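Local coordinates for protein mialostatin (Ixodes ricinus, PDB 6ZTK) that inhibits cysteine proteases, among them the tick's own midgut cathepsins and several cathepsins of the host, and so restrains the digestion of blood proteins, at residues K42-A47 with L65-V70; H48-T53 with K128-Y133; E59-V64 with V97-E102; N79-F84 with T116-T121. One frame throughout, in Å; residues are numbered along the deposited sequence. Where two conformers were deposited one is given.

Helix 41-52 lies across the concave side of an antiparallel sheet, and interactions 1 and 2 fasten its two halves to different strands: residues 42-47 to strand 60-74, residues 48-53 to strand 127-136. Both are partly buried and rest on side-chain packing, with waters bridging at their margins. Interaction 4 joins the two strands that lie between those and is held by backbone hydrogen bonds. Interaction 3 is a surface contact, in which two tyrosines and bridging waters tie a loop to the start of strand 60-74. His-48 connects it to interaction 2, since its ND1 is hydrogen-bonded to Tyr-99 OH.

Interaction 1 (K42-A47 with L65-V70)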
# COMPACT_ATOMS: atom_id res chain seq x y z
N LYS A 42 11.36 -3.65 2.99
CA LYS A 42 11.42 -2.36 2.26
C LYS A 42 10.13 -2.28 1.38
O LYS A 42 9.51 -1.17 1.25
CB LYS A 42 12.65 -2.18 1.40
N PHE A 43 9.75 -3.41 0.79
CA PHE A 43 8.58 -3.39 -0.12
C PHE A 43 7.29 -3.34 0.68
O PHE A 43 6.32 -2.66 0.32
CB PHE A 43 8.58 -4.54 -1.12
CG PHE A 43 9.84 -4.72 -1.91
CD1 PHE A 43 10.55 -3.65 -2.44
CD2 PHE A 43 10.35 -6.00 -2.09
CE1 PHE A 43 11.71 -3.89 -3.16
CE2 PHE A 43 11.49 -6.23 -2.83
CZ PHE A 43 12.17 -5.17 -3.36
N GLU A 44 7.25 -4.04 1.81
CA GLU A 44 6.07 -3.98 2.73
C GLU A 44 5.86 -2.53 3.15
O GLU A 44 4.68 -2.07 3.25
CB GLU A 44 6.28 -4.92 3.93
CG GLU A 44 6.36 -6.39 3.55
CD GLU A 44 6.69 -7.38 4.66
OE1 GLU A 44 7.18 -6.94 5.70
OE2 GLU A 44 6.46 -8.59 4.45
N ASN A 45 6.93 -1.81 3.46
CA ASN A 45 6.79 -0.42 3.95
C ASN A 45 6.26 0.48 2.82
O ASN A 45 5.47 1.35 3.10
CB ASN A 45 8.10 0.04 4.56
CG ASN A 45 8.36 -0.70 5.86
OD1 ASN A 45 7.43 -1.19 6.50
ND2 ASN A 45 9.62 -0.80 6.20
N LEU A 46 6.67 0.27 1.55
CA LEU A 46 6.08 1.00 0.43
C LEU A 46 4.58 0.73 0.30
O LEU A 46 3.82 1.64 -0.10
CB LEU A 46 6.81 0.65 -0.88
CG LEU A 46 8.20 1.21 -0.97
CD1 LEU A 46 8.95 0.58 -2.13
CD2 LEU A 46 8.09 2.71 -1.17
N ALA A 47 4.11 -0.48 0.56
CA ALA A 47 2.66 -0.74 0.55
C ALA A 47 1.93 0.05 1.62
O ALA A 47 0.86 0.60 1.37
CB ALA A 47 2.41 -2.24 0.67
N LEU A 65 -2.82 -6.03 4.94
CA LEU A 65 -2.73 -7.38 5.58
C LEU A 65 -1.56 -8.17 5.03
O LEU A 65 -0.69 -8.63 5.82
CB LEU A 65 -4.03 -8.13 5.37
CG LEU A 65 -5.23 -7.66 6.14
CD1 LEU A 65 -6.49 -8.38 5.70
CD2 LEU A 65 -5.01 -7.84 7.66
N GLU A 66 -1.43 -8.30 3.72
CA GLU A 66 -0.36 -9.10 3.13
C GLU A 66 0.10 -8.46 1.81
O GLU A 66 -0.77 -8.13 0.98
CB GLU A 66 -0.88 -10.51 2.86
CG GLU A 66 0.15 -11.45 2.33
CD GLU A 66 -0.35 -12.88 2.17
OE1 GLU A 66 -1.56 -13.13 2.38
OE2 GLU A 66 0.46 -13.73 1.72
N LEU A 67 1.41 -8.38 1.65
CA LEU A 67 1.99 -8.04 0.33
C LEU A 67 2.07 -9.33 -0.46
O LEU A 67 2.78 -10.29 -0.04
CB LEU A 67 3.33 -7.35 0.52
CG LEU A 67 4.05 -6.93 -0.75
CD1 LEU A 67 3.24 -5.94 -1.58
CD2 LEU A 67 5.39 -6.30 -0.40
N LEU A 68 1.39 -9.37 -1.57
CA LEU A 68 1.30 -10.58 -2.41
C LEU A 68 2.37 -10.62 -3.47
O LEU A 68 2.85 -11.72 -3.80
CB LEU A 68 -0.06 -10.66 -3.06
CG LEU A 68 -1.26 -10.73 -2.13
CD1 LEU A 68 -2.53 -10.62 -2.92
CD2 LEU A 68 -1.27 -12.04 -1.33
N GLU A 69 2.62 -9.48 -4.13
CA GLU A 69 3.49 -9.43 -5.30
C GLU A 69 4.17 -8.06 -5.35
O GLU A 69 3.53 -7.07 -5.02
CB GLU A 69 2.76 -9.67 -6.61
CG GLU A 69 3.63 -9.81 -7.83
CD GLU A 69 2.88 -10.15 -9.12
OE1 GLU A 69 1.60 -10.26 -9.10
OE2 GLU A 69 3.57 -10.19 -10.18
N VAL A 70 5.43 -8.08 -5.77
CA VAL A 70 6.22 -6.84 -6.01
C VAL A 70 6.92 -6.98 -7.34
O VAL A 70 7.62 -8.00 -7.54
CB VAL A 70 7.27 -6.61 -4.93
CG1 VAL A 70 8.11 -5.36 -5.24
CG2 VAL A 70 6.64 -6.49 -3.61
O HOH W 1 3.15 -9.27 3.81
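The Phe-43 ring carries Val-70 on one face: CG1 lies 3.9 Å from the ring centroid, 15° off the normal, in a CH-pi contact displaced toward the rim beside CG. The other methyl, Val-70 CG2, reaches the root of the same side chain, 3.7 Å from Phe-43 CB. Phe-43 and Val-70 cross at about a right angle, and one isopropyl group touches both the ring and the carbon that bears it. Phe-43 CG is anti to its own carbonyl carbon (chi1 -52°), which places it within 4.0 Å of both methyls. Gln-36 of the short strand 34-36 touches both residues.

This is the helix-on-sheet packing of the cystatin fold, in which the long helix lies across the curved antiparallel sheet; here helix 42-47 and strand 66-70 run at 109° to each other, their axes 9.0 Å apart. Leu-67 enters from the strand and divides its two methyls. Its CD2 rests on the helix backbone, 3.7 Å from Glu-44 N, and lies equally near Phe-43 CB. Its CD1 points to the small side chain of Ala-47, 4.4 Å from CB. Further out, Glu-44 lays CG against Leu-67 CD2 at 4.1 Å and carries its carboxylate on to a water. That water accepts from Leu-67 N at 2.9 Å, while its bond to Glu-44 OE2 is weak. Past Leu-67, Leu-68 and Glu-69 both face Lys-83, forming a classic beta bulge.

Interaction 2 (H48-T53 with K128-Y133). With TRT (fragment of triton X-100), chain C; SO4 (sulfate ion), chain D.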
# COMPACT_ATOMS: atom_id res chain seq x y z
N HIS A 48 2.53 0.14 2.81
CA HIS A 48 1.93 0.97 3.88
C HIS A 48 1.93 2.45 3.43
O HIS A 48 0.94 3.14 3.67
CB HIS A 48 2.67 0.77 5.19
CG HIS A 48 2.24 -0.46 5.91
ND1 HIS A 48 1.02 -0.54 6.57
CD2 HIS A 48 2.84 -1.67 6.07
CE1 HIS A 48 0.88 -1.79 7.04
NE2 HIS A 48 1.96 -2.51 6.73
N TYR A 49 3.00 2.88 2.77
CA TYR A 49 3.00 4.25 2.24
C TYR A 49 1.78 4.44 1.32
O TYR A 49 1.02 5.39 1.41
CB TYR A 49 4.29 4.65 1.56
CG TYR A 49 4.16 6.00 0.94
CD1 TYR A 49 4.08 7.15 1.71
CD2 TYR A 49 4.07 6.13 -0.44
CE1 TYR A 49 3.92 8.41 1.11
CE2 TYR A 49 3.94 7.37 -1.02
CZ TYR A 49 3.80 8.49 -0.26
OH TYR A 49 3.65 9.72 -0.89
N ALA A 50 1.58 3.50 0.39
CA ALA A 50 0.50 3.62 -0.59
C ALA A 50 -0.83 3.75 0.12
O ALA A 50 -1.65 4.58 -0.20
CB ALA A 50 0.52 2.42 -1.52
N VAL A 51 -1.12 2.86 1.09
CA VAL A 51 -2.46 2.89 1.78
C VAL A 51 -2.62 4.21 2.54
O VAL A 51 -3.76 4.70 2.60
CB VAL A 51 -2.77 1.72 2.74
CG1 VAL A 51 -2.70 0.40 2.02
CG2 VAL A 51 -2.00 1.69 4.04
N SER A 52 -1.53 4.77 3.00
CA SER A 52 -1.60 6.04 3.80
C SER A 52 -2.09 7.18 2.91
O SER A 52 -2.51 8.21 3.48
CB SER A 52 -0.30 6.37 4.40
OG SER A 52 0.63 6.98 3.55
N THR A 53 -2.00 7.07 1.58
CA THR A 53 -2.38 8.18 0.66
C THR A 53 -3.86 8.13 0.30
O THR A 53 -4.36 9.01 -0.42
CB THR A 53 -1.49 8.17 -0.59
OG1 THR A 53 -1.88 7.04 -1.40
CG2 THR A 53 -0.02 8.18 -0.29
N LYS A 128 8.95 9.91 -3.10
CA LYS A 128 8.05 8.77 -3.31
C LYS A 128 6.70 9.36 -3.66
O LYS A 128 6.23 10.30 -2.96
CB LYS A 128 7.76 7.88 -2.09
CG LYS A 128 8.87 7.20 -1.35
CD LYS A 128 8.30 6.35 -0.22
CE LYS A 128 7.53 7.11 0.83
NZ LYS A 128 8.39 7.49 1.97
N ARG A 129 6.06 8.86 -4.72
CA ARG A 129 4.77 9.36 -5.20
C ARG A 129 3.93 8.19 -5.67
O ARG A 129 4.39 7.41 -6.49
CB ARG A 129 4.95 10.33 -6.37
CG ARG A 129 3.67 10.74 -7.08
CD ARG A 129 4.04 11.62 -8.27
NE ARG A 129 2.93 12.10 -9.06
CZ ARG A 129 3.05 13.03 -10.01
NH1 ARG A 129 4.25 13.54 -10.25
NH2 ARG A 129 2.00 13.43 -10.70
N VAL A 130 2.72 8.10 -5.14
CA VAL A 130 1.78 7.09 -5.67
C VAL A 130 1.26 7.54 -7.03
O VAL A 130 0.63 8.60 -7.11
CB VAL A 130 0.61 6.85 -4.70
CG1 VAL A 130 -0.41 5.91 -5.32
CG2 VAL A 130 1.11 6.30 -3.38
N LEU A 131 1.50 6.75 -8.06
CA LEU A 131 0.96 7.08 -9.41
C LEU A 131 -0.43 6.49 -9.63
O LEU A 131 -1.22 7.05 -10.38
CB LEU A 131 1.90 6.53 -10.47
CG LEU A 131 3.32 7.06 -10.48
CD1 LEU A 131 4.09 6.45 -11.65
CD2 LEU A 131 3.29 8.57 -10.58
N SER A 132 -0.72 5.34 -9.03
CA SER A 132 -2.00 4.66 -9.23
C SER A 132 -2.33 3.86 -7.97
O SER A 132 -1.39 3.41 -7.28
CB SER A 132 -1.96 3.77 -10.46
OG SER A 132 -1.09 2.72 -10.29
N TYR A 133 -3.62 3.66 -7.74
CA TYR A 133 -4.09 2.79 -6.61
C TYR A 133 -5.47 2.33 -6.99
O TYR A 133 -6.39 3.18 -7.11
CB TYR A 133 -4.04 3.58 -5.30
CG TYR A 133 -4.34 2.75 -4.07
CD1 TYR A 133 -5.63 2.34 -3.76
CD2 TYR A 133 -3.32 2.48 -3.19
CE1 TYR A 133 -5.87 1.62 -2.59
CE2 TYR A 133 -3.55 1.78 -2.00
CZ TYR A 133 -4.83 1.34 -1.74
OH TYR A 133 -5.05 0.64 -0.56
O24 TRT C . 2.08 15.26 -13.44
C23 TRT C . 3.22 15.12 -12.65
C22 TRT C . 2.82 14.30 -11.45
O21 TRT C . 3.68 13.16 -11.32
C20 TRT C . 3.24 12.01 -12.03
C19 TRT C . 4.35 11.54 -12.95
O18 TRT C . 5.53 11.29 -12.20
C17 TRT C . 6.72 11.26 -12.99
C16 TRT C . 7.06 9.85 -13.48
O15 TRT C . 5.85 9.10 -13.65
C12 TRT C . 5.87 7.96 -14.43
C13 TRT C . 6.92 7.06 -14.43
C14 TRT C . 6.86 5.93 -15.23
C11 TRT C . 4.76 7.71 -15.21
C10 TRT C . 4.70 6.56 -15.98
C9 TRT C . 5.76 5.66 -16.04
C6 TRT C . 5.72 4.47 -17.01
C8 TRT C . 6.47 5.05 -18.20
C7 TRT C . 4.32 4.09 -17.53
C5 TRT C . 6.59 3.25 -16.58
C1 TRT C . 6.15 2.23 -15.51
C2 TRT C . 5.15 1.26 -16.13
C4 TRT C . 5.51 2.92 -14.32
C3 TRT C . 7.38 1.46 -15.02
S SO4 D . 3.03 -5.73 6.77
O1 SO4 D . 1.76 -5.04 6.86
O2 SO4 D . 3.14 -6.41 5.49
O3 SO4 D . 3.09 -6.70 7.83
O4 SO4 D . 4.13 -4.79 6.91
O HOH W 2 1.93 10.02 -3.16
O HOH W 3 5.76 11.53 -0.16
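Lys-128 leaves its strand toward Tyr-49 and folds over the ring. Its CB lies 4.0 Å from Tyr-49 CE2; CG and CD stand farther off the same face, more than 4 Å from any ring atom, and a bend at chi3 (-61°) sets CE over the ring centre, 3.6 Å from the centroid in a CH-pi contact. At the tip, NZ stands 4.7 Å from that centroid, 23° off the normal, a cation-pi contact over the same face. The opposite face of Tyr-49 takes Thr-53 CG2 near the rim. Two waters link Tyr-49 OH to the strand backbone, one accepting from Val-130 N and the other donating to Lys-128 O.

These contacts seat the second half of the cystatin helix on the last strand of the sheet. In the middle, Val-130 CG2 packs 3.8 Å from Tyr-49 CE2 and 3.9 Å from Ala-50 CA, and meets Thr-53 tip to tip. Thr-53 OG1 donates to Ala-50 O at 2.7 Å, and Thr-53 N bonds to the same oxygen. Tyr-133 closes the far end: CE2 lies against Ala-50 CB, and in one of the two deposited conformers of Val-51 its CG1 is 3.5 Å from Tyr-133 OH. Leu-131, on the other side of the strand, touches the aromatic end of the Triton fragment, CD1 against C12.

Interaction 3 (E59-V64 with V97-E102); sequences EYYDTV and VEYSKE. With SO4 (sulfate ion), chain D.
Strand 60-64 and the irregular loop 97-102 run side by side in the same sense without pairing, their nearest CA atoms being 7.2 Å apart at Thr-63 and Lys-101, and side chains and waters fill the interval. Tyr-99 CB sits over the centre of the Tyr-61 ring, 4.2 Å from the centroid and 6° off the normal, while its own ring turns an edge to the same face. The two planes stand at 72° in an edge-to-face pair, with Tyr-99 CD2 3.8 Å from Tyr-61 CG. Val-97 CG1 approaches the Tyr-61 ring differently, at the edge beside CE2.

In this cystatin the loop follows strand 78-92 and lies beside the start of strand 60-74; Cys-104 is joined to Cys-91 by a disulfide. Tyr-99 CG is anti to the backbone N (chi1 177°); the side chain crosses that of Thr-63 at about a right angle. Tyr-99 CE2 comes within 3.3 Å of Asp-62 O, a buried oxygen with no polar partner in the model. The hydroxyl is 2.8 Å from Thr-63 OG1 and is also hydrogen-bonded to His-48 ND1 of helix 41-52, so strand, loop and helix meet at one oxygen. Two waters bridge the flanks: one accepts from Tyr-61 OH and donates to Val-97 O, the other accepts from Thr-63 OG1 and donates to Lys-101 O. Lys-101 NZ bonds weakly to a sulfate ion at 3.4 Å.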
# COMPACT_ATOMS: atom_id res chain seq x y z
N GLU A 59 -13.95 6.84 6.27
CA GLU A 59 -13.80 7.38 7.64
C GLU A 59 -12.48 6.93 8.23
O GLU A 59 -11.78 7.70 8.90
CB GLU A 59 -14.96 6.88 8.51
CG GLU A 59 -14.73 7.18 9.97
CD GLU A 59 -15.88 6.85 10.90
OE1 GLU A 59 -16.78 6.13 10.46
OE2 GLU A 59 -15.80 7.33 12.04
N TYR A 60 -12.12 5.68 7.96
CA TYR A 60 -10.90 5.06 8.49
C TYR A 60 -9.86 4.83 7.40
O TYR A 60 -10.24 4.46 6.26
CB TYR A 60 -11.18 3.69 9.15
CG TYR A 60 -12.11 3.74 10.33
CD1 TYR A 60 -13.48 3.64 10.19
CD2 TYR A 60 -11.57 3.89 11.58
CE1 TYR A 60 -14.32 3.68 11.30
CE2 TYR A 60 -12.39 3.93 12.70
CZ TYR A 60 -13.76 3.81 12.55
OH TYR A 60 -14.54 3.85 13.69
N TYR A 61 -8.58 5.02 7.72
CA TYR A 61 -7.51 4.46 6.87
C TYR A 61 -7.73 2.95 6.67
O TYR A 61 -8.09 2.24 7.63
CB TYR A 61 -6.11 4.72 7.39
CG TYR A 61 -5.67 6.16 7.29
CD1 TYR A 61 -5.30 6.71 6.08
CD2 TYR A 61 -5.59 6.94 8.42
CE1 TYR A 61 -4.85 8.03 6.00
CE2 TYR A 61 -5.16 8.25 8.38
CZ TYR A 61 -4.80 8.80 7.14
OH TYR A 61 -4.40 10.12 7.08
N ASP A 62 -7.49 2.48 5.44
CA ASP A 62 -7.16 1.04 5.31
C ASP A 62 -5.79 0.76 5.89
O ASP A 62 -4.91 1.66 6.02
CB ASP A 62 -7.25 0.61 3.84
CG ASP A 62 -8.67 0.60 3.40
OD1 ASP A 62 -9.58 0.25 4.23
OD2 ASP A 62 -8.86 1.06 2.22
N THR A 63 -5.48 -0.54 6.09
CA THR A 63 -4.14 -0.98 6.35
C THR A 63 -3.85 -2.25 5.55
O THR A 63 -4.80 -2.82 5.00
CB THR A 63 -3.86 -1.15 7.86
OG1 THR A 63 -2.46 -1.32 8.05
CG2 THR A 63 -4.60 -2.32 8.49
N VAL A 64 -2.59 -2.55 5.41
CA VAL A 64 -2.10 -3.73 4.64
C VAL A 64 -2.20 -4.98 5.50
O VAL A 64 -1.64 -4.98 6.65
CB VAL A 64 -0.67 -3.54 4.15
CG1 VAL A 64 -0.26 -4.71 3.29
CG2 VAL A 64 -0.49 -2.25 3.36
N VAL A 97 -4.66 12.13 12.96
CA VAL A 97 -3.66 11.06 13.24
C VAL A 97 -2.74 10.91 12.02
O VAL A 97 -3.21 10.90 10.94
CB VAL A 97 -4.33 9.70 13.58
CG1 VAL A 97 -4.98 9.00 12.39
CG2 VAL A 97 -3.34 8.76 14.21
N GLU A 98 -1.43 10.78 12.24
CA GLU A 98 -0.47 10.34 11.21
C GLU A 98 -0.65 8.82 11.01
O GLU A 98 -0.60 8.08 12.02
CB GLU A 98 0.92 10.69 11.74
CG GLU A 98 2.07 10.45 10.78
CD GLU A 98 3.45 10.62 11.43
OE1 GLU A 98 3.55 11.24 12.53
OE2 GLU A 98 4.43 10.11 10.86
N TYR A 99 -0.79 8.34 9.76
CA TYR A 99 -0.87 6.87 9.51
C TYR A 99 0.48 6.27 9.91
O TYR A 99 1.53 6.80 9.49
CB TYR A 99 -1.18 6.55 8.04
CG TYR A 99 -1.19 5.07 7.74
CD1 TYR A 99 -0.00 4.39 7.50
CD2 TYR A 99 -2.37 4.35 7.79
CE1 TYR A 99 0.03 3.02 7.31
CE2 TYR A 99 -2.35 2.97 7.64
CZ TYR A 99 -1.16 2.31 7.41
OH TYR A 99 -1.14 0.96 7.22
N SER A 100 0.44 5.13 10.59
CA SER A 100 1.57 4.19 10.73
C SER A 100 1.03 2.77 10.85
O SER A 100 -0.13 2.57 11.25
CB SER A 100 2.44 4.56 11.94
OG SER A 100 1.79 4.18 13.14
N LYS A 101 1.84 1.78 10.39
CA LYS A 101 1.54 0.35 10.51
C LYS A 101 1.26 0.03 12.00
O LYS A 101 0.30 -0.69 12.28
CB LYS A 101 2.73 -0.49 10.01
CG LYS A 101 2.65 -1.98 10.37
CD LYS A 101 3.80 -2.79 9.82
CE LYS A 101 3.83 -4.22 10.31
NZ LYS A 101 5.17 -4.83 10.14
N GLU A 102 2.11 0.50 12.85
CA GLU A 102 1.96 0.16 14.31
C GLU A 102 0.61 0.67 14.90
O GLU A 102 -0.17 -0.08 15.62
CB GLU A 102 3.12 0.81 15.07
CG GLU A 102 4.47 0.54 14.45
CD GLU A 102 5.11 1.76 13.81
OE1 GLU A 102 4.89 2.04 12.60
OE2 GLU A 102 5.83 2.47 14.55
S SO4 D . 3.03 -5.73 6.77
O1 SO4 D . 1.76 -5.04 6.86
O2 SO4 D . 3.14 -6.41 5.49
O3 SO4 D . 3.09 -6.70 7.83
O4 SO4 D . 4.13 -4.79 6.91
O HOH W 4 -4.98 11.61 9.21
O HOH W 5 -1.12 -2.15 10.44

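Interaction 4 (N79-F84 with T116-T121). With TRT (fragment of triton X-100), chain C.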
# COMPACT_ATOMS: atom_id res chain seq x y z
N ASN A 79 10.57 2.38 -9.95
CA ASN A 79 9.11 2.22 -9.87
C ASN A 79 8.78 0.84 -9.30
O ASN A 79 9.42 -0.16 -9.69
CB ASN A 79 8.48 2.38 -11.24
CG ASN A 79 8.82 3.72 -11.83
OD1 ASN A 79 8.22 4.72 -11.43
ND2 ASN A 79 9.81 3.78 -12.69
N TYR A 80 7.78 0.82 -8.44
CA TYR A 80 7.35 -0.40 -7.72
C TYR A 80 5.89 -0.64 -8.02
O TYR A 80 5.05 0.26 -7.83
CB TYR A 80 7.55 -0.24 -6.21
CG TYR A 80 8.96 -0.05 -5.80
CD1 TYR A 80 9.50 1.23 -5.80
CD2 TYR A 80 9.82 -1.08 -5.48
CE1 TYR A 80 10.82 1.45 -5.47
CE2 TYR A 80 11.15 -0.88 -5.17
CZ TYR A 80 11.65 0.40 -5.12
OH TYR A 80 12.98 0.56 -4.86
N LYS A 81 5.55 -1.82 -8.51
CA LYS A 81 4.15 -2.23 -8.72
C LYS A 81 3.83 -3.26 -7.63
O LYS A 81 4.46 -4.34 -7.63
CB LYS A 81 3.92 -2.79 -10.12
CG LYS A 81 2.49 -3.22 -10.36
CD LYS A 81 2.29 -3.66 -11.82
CE LYS A 81 0.88 -4.17 -12.01
NZ LYS A 81 0.71 -4.76 -13.37
N LEU A 82 2.96 -2.88 -6.71
CA LEU A 82 2.67 -3.67 -5.49
C LEU A 82 1.25 -4.20 -5.57
O LEU A 82 0.31 -3.43 -5.84
CB LEU A 82 2.82 -2.77 -4.28
CG LEU A 82 4.14 -2.03 -4.17
CD1 LEU A 82 4.10 -1.12 -2.93
CD2 LEU A 82 5.29 -2.97 -4.07
N LYS A 83 1.10 -5.49 -5.23
CA LYS A 83 -0.24 -6.08 -5.09
C LYS A 83 -0.41 -6.60 -3.68
O LYS A 83 0.48 -7.31 -3.24
CB LYS A 83 -0.44 -7.23 -6.08
CG LYS A 83 -1.83 -7.84 -6.00
CD LYS A 83 -1.90 -9.08 -6.91
CE LYS A 83 -3.26 -9.75 -6.81
NZ LYS A 83 -3.29 -10.97 -7.66
N PHE A 84 -1.42 -6.12 -2.98
CA PHE A 84 -1.54 -6.42 -1.55
C PHE A 84 -2.98 -6.43 -1.13
O PHE A 84 -3.83 -5.76 -1.72
CB PHE A 84 -0.71 -5.39 -0.76
CG PHE A 84 -0.99 -3.96 -1.10
CD1 PHE A 84 -1.97 -3.21 -0.45
CD2 PHE A 84 -0.26 -3.39 -2.10
CE1 PHE A 84 -2.25 -1.90 -0.81
CE2 PHE A 84 -0.54 -2.10 -2.49
CZ PHE A 84 -1.52 -1.35 -1.84
N THR A 116 -3.78 -2.98 -6.23
CA THR A 116 -2.55 -2.80 -6.99
C THR A 116 -2.21 -1.32 -6.95
O THR A 116 -3.08 -0.49 -7.31
CB THR A 116 -2.70 -3.32 -8.42
OG1 THR A 116 -2.99 -4.74 -8.32
CG2 THR A 116 -1.44 -3.15 -9.22
N SER A 117 -0.96 -0.99 -6.64
CA SER A 117 -0.51 0.42 -6.59
C SER A 117 0.87 0.51 -7.21
O SER A 117 1.70 -0.35 -6.94
CB SER A 117 -0.49 0.91 -5.17
OG SER A 117 -0.08 2.27 -5.09
N ILE A 118 1.06 1.53 -8.07
CA ILE A 118 2.40 1.83 -8.60
C ILE A 118 2.95 3.05 -7.88
O ILE A 118 2.26 4.06 -7.84
CB ILE A 118 2.35 2.03 -10.11
CG1 ILE A 118 1.92 0.74 -10.79
CG2 ILE A 118 3.71 2.47 -10.58
CD1 ILE A 118 1.61 0.90 -12.27
N ILE A 119 4.16 2.93 -7.38
CA ILE A 119 4.86 4.02 -6.67
C ILE A 119 6.10 4.38 -7.48
O ILE A 119 6.93 3.51 -7.77
CB ILE A 119 5.20 3.62 -5.25
CG1 ILE A 119 3.94 3.23 -4.48
CG2 ILE A 119 5.93 4.75 -4.55
CD1 ILE A 119 4.26 2.89 -3.08
N TYR A 120 6.21 5.67 -7.77
CA TYR A 120 7.41 6.25 -8.42
C TYR A 120 8.35 6.75 -7.32
O TYR A 120 7.89 7.47 -6.42
CB TYR A 120 6.98 7.39 -9.30
CG TYR A 120 8.07 8.25 -9.85
CD1 TYR A 120 8.88 7.79 -10.87
CD2 TYR A 120 8.25 9.52 -9.38
CE1 TYR A 120 9.89 8.56 -11.41
CE2 TYR A 120 9.26 10.33 -9.91
CZ TYR A 120 10.07 9.84 -10.93
OH TYR A 120 11.03 10.65 -11.48
N THR A 121 9.61 6.40 -7.39
CA THR A 121 10.59 6.93 -6.41
C THR A 121 11.80 7.49 -7.11
O THR A 121 12.19 7.06 -8.21
CB THR A 121 11.02 5.84 -5.43
OG1 THR A 121 11.91 4.89 -6.03
CG2 THR A 121 9.86 5.09 -4.83
O24 TRT C . 2.08 15.26 -13.44
C23 TRT C . 3.22 15.12 -12.65
C22 TRT C . 2.82 14.30 -11.45
O21 TRT C . 3.68 13.16 -11.32
C20 TRT C . 3.24 12.01 -12.03
C19 TRT C . 4.35 11.54 -12.95
O18 TRT C . 5.53 11.29 -12.20
C17 TRT C . 6.72 11.26 -12.99
C16 TRT C . 7.06 9.85 -13.48
O15 TRT C . 5.85 9.10 -13.65
C12 TRT C . 5.87 7.96 -14.43
C13 TRT C . 6.92 7.06 -14.43
C14 TRT C . 6.86 5.93 -15.23
C11 TRT C . 4.76 7.71 -15.21
C10 TRT C . 4.70 6.56 -15.98
C9 TRT C . 5.76 5.66 -16.04
C6 TRT C . 5.72 4.47 -17.01
C8 TRT C . 6.47 5.05 -18.20
C7 TRT C . 4.32 4.09 -17.53
C5 TRT C . 6.59 3.25 -16.58
C1 TRT C . 6.15 2.23 -15.51
C2 TRT C . 5.15 1.26 -16.13
C4 TRT C . 5.51 2.92 -14.32
C3 TRT C . 7.38 1.46 -15.02
O HOH W 6 13.33 3.27 -4.26
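Residues 79-84 and 116-121 are neighbouring antiparallel strands in the middle of the cystatin sheet, flanked by strand 60-74 on one side and strand 127-136 on the other. Their N-to-C directions lie at 163°. Tyr-80 with Ile-119 and Leu-82 with Ser-117 are hydrogen-bonded pairs, each closed by two N-H...O bonds. Leu-82 N to Ser-117 O is 2.8 Å and nearly straight, 174° at the hydrogen. Lys-81 with Ile-118 between these two pairs, and Asn-79 with Tyr-120 and Lys-83 with Thr-116 beyond them, are non-hydrogen-bonded pairs, where CA-H groups turn to the carbonyls, as Thr-116 CA does to Leu-82 O at 3.1 Å.

The two faces differ. Toward the helix stand Tyr-80, Leu-82, Ser-117 and Ile-119: Leu-82 CD1 meets Ile-119 CD1 at 4.0 Å, and Leu-46 of helix 41-52 packs on Tyr-80 and Leu-82. Phe-84 turns its ring edge to Ser-117 CB, while Ser-117 OG bonds to Ser-132 O of the next strand. A water links Tyr-80 OH to Thr-121 OG1, which is also hydrogen-bonded to Val-78 O. On the other face the extended Lys-81 chain crosses Ile-118 and lays CE on Thr-116 CG2, 3.8 Å away. There Tyr-120 lines the site of the Triton fragment, whose C16 lies over the ring centre. At the edge of that ring, in its plane, sits Asn-79 OD1, 3.2 Å from Tyr-120 CD1; this buried oxygen has no polar partner in the model, whereas ND2 of the same amide is hydrogen-bonded to Gln-73 O and Val-75 O.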